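Local coordinates for protein glycinin A3B4 subunit (Glycine max, PDB 2D5F) that probably serves as a seed storage protein, an 11S globulin with two cupin domains that assembles into hexamers, at residues 456-459 / 460-464. Numbering follows the deposited sequence.
Sequences KDVF and RAIPS
The guanidinium of Arg460 lies with one face over Asp457, whose CA sits 3.6 Å above its plane, nearer the periphery of the group than its centre, with CB over the same group. Lys456 O approaches it obliquely. This is an i to i+3 ion pair on the last turn of helix 455-461, in the helical region that leaves the C-terminal cupin barrel after strand 452-454. Asp457 OD1 takes the salt bridge from Arg460 NH2 at 3.0 Å; the two side chains cross at about a right angle, their planes 62° apart, and OD1 meets NH2 rather than both carboxylate oxygens pairing with two nitrogens. With CG of Arg460 beside its own backbone N and a bend at chi3 (-69°), the chain folds back along the helix to reach that oxygen.

Both charges have further partners: Arg460 NH2 also bonds Tyr454 OH, while Asp457 OD2 accepts from Gly84 N of the second subunit, which ties the pair to the interface. Lys456 NZ, bonded to Asn486 O and Gly488 O, stands 5.4 Å from Arg460 NH1. Putting a leucine in place of Arg460 would probably leave Asp457 OD1 without its charged mate and Tyr454 OH without this donor. Phe459 meets Phe217 of the second subunit edge-to-face.

Along the other side of the turn, Val458 CG1 packs against Ile462 CD1 at 3.6 Å, the two aliphatic branches running alongside each other. The backbone frays here: Val458 O receives weak bonds from both Ala461 N and Ile462 N, and Ile462 is the first residue to leave helical angles. Its N also donates to Phe459 O at 3.3 Å.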
loop_
_atom_site.group_PDB
_atom_site.type_symbol
_atom_site.label_atom_id
_atom_site.label_comp_id
_atom_site.label_asym_id
_atom_site.label_seq_id
_atom_site.Cartn_x
_atom_site.Cartn_y
_atom_site.Cartn_z
ATOM N N LYS B 456 -13.756 21.578 22.665
ATOM C CA LYS B 456 -13.831 22.967 22.198
ATOM C C LYS B 456 -13.902 22.968 20.665
ATOM O O LYS B 456 -14.730 23.654 20.066
ATOM C CB LYS B 456 -12.600 23.766 22.637
ATOM C CG LYS B 456 -12.489 23.998 24.130
ATOM C CD LYS B 456 -11.208 24.750 24.479
ATOM C CE LYS B 456 -11.154 26.107 23.776
ATOM N NZ LYS B 456 -9.851 26.797 23.988
ATOM N N ASP B 457 -13.028 22.187 20.040
ATOM C CA ASP B 457 -12.982 22.092 18.588
ATOM C C ASP B 457 -14.270 21.487 18.034
ATOM O O ASP B 457 -14.688 21.806 16.920
ATOM C CB ASP B 457 -11.773 21.250 18.169
ATOM C CG ASP B 457 -11.663 21.091 16.665
ATOM O OD1 ASP B 457 -11.447 22.102 15.963
ATOM O OD2 ASP B 457 -11.799 19.949 16.186
ATOM N N VAL B 458 -14.897 20.612 18.813
ATOM C CA VAL B 458 -16.143 19.981 18.391
ATOM C C VAL B 458 -17.246 21.032 18.304
ATOM O O VAL B 458 -18.027 21.043 17.352
ATOM C CB VAL B 458 -16.578 18.866 19.375
ATOM C CG1 VAL B 458 -17.938 18.324 18.975
ATOM C CG2 VAL B 458 -15.551 17.738 19.373
ATOM N N PHE B 459 -17.308 21.919 19.294
ATOM C CA PHE B 459 -18.321 22.977 19.287
ATOM C C PHE B 459 -18.193 23.804 18.004
ATOM O O PHE B 459 -19.193 24.171 17.388
ATOM C CB PHE B 459 -18.148 23.909 20.496
ATOM C CG PHE B 459 -18.500 23.277 21.817
ATOM C CD1 PHE B 459 -17.863 23.693 22.985
ATOM C CD2 PHE B 459 -19.464 22.281 21.901
ATOM C CE1 PHE B 459 -18.180 23.121 24.217
ATOM C CE2 PHE B 459 -19.791 21.701 23.133
ATOM C CZ PHE B 459 -19.147 22.122 24.289
ATOM N N ARG B 460 -16.958 24.079 17.600
ATOM C CA ARG B 460 -16.719 24.875 16.402
ATOM C C ARG B 460 -17.208 24.205 15.122
ATOM O O ARG B 460 -17.581 24.885 14.163
ATOM C CB ARG B 460 -15.227 25.204 16.270
ATOM C CG ARG B 460 -14.666 26.023 17.426
ATOM C CD ARG B 460 -13.389 26.742 17.032
ATOM N NE ARG B 460 -12.269 25.834 16.807
ATOM C CZ ARG B 460 -11.492 25.347 17.771
ATOM N NH1 ARG B 460 -11.705 25.676 19.042
ATOM N NH2 ARG B 460 -10.486 24.541 17.462
ATOM N N ALA B 461 -17.224 22.876 15.116
ATOM C CA ALA B 461 -17.646 22.121 13.940
ATOM C C ALA B 461 -19.156 21.945 13.811
ATOM O O ALA B 461 -19.662 21.663 12.723
ATOM C CB ALA B 461 -16.960 20.749 13.943
ATOM N N ILE B 462 -19.872 22.119 14.916
ATOM C CA ILE B 462 -21.322 21.944 14.947
ATOM C C ILE B 462 -22.078 23.252 14.720
ATOM O O ILE B 462 -21.710 24.295 15.262
ATOM C CB ILE B 462 -21.738 21.333 16.296
ATOM C CG1 ILE B 462 -21.048 19.978 16.466
ATOM C CG2 ILE B 462 -23.256 21.194 16.377
ATOM C CD1 ILE B 462 -21.215 19.353 17.836
ATOM N N PRO B 463 -23.158 23.209 13.918
ATOM C CA PRO B 463 -23.942 24.415 13.636
ATOM C C PRO B 463 -24.486 25.060 14.904
ATOM O O PRO B 463 -24.927 24.375 15.826
ATOM C CB PRO B 463 -25.059 23.903 12.723
ATOM C CG PRO B 463 -24.448 22.693 12.070
ATOM C CD PRO B 463 -23.735 22.043 13.227
ATOM N N SER B 464 -24.452 26.385 14.934
ATOM C CA SER B 464 -24.929 27.142 16.076
ATOM C C SER B 464 -26.279 26.667 16.604
ATOM O O SER B 464 -26.442 26.472 17.805
ATOM C CB SER B 464 -25.022 28.624 15.721
ATOM O OG SER B 464 -25.594 29.342 16.799
#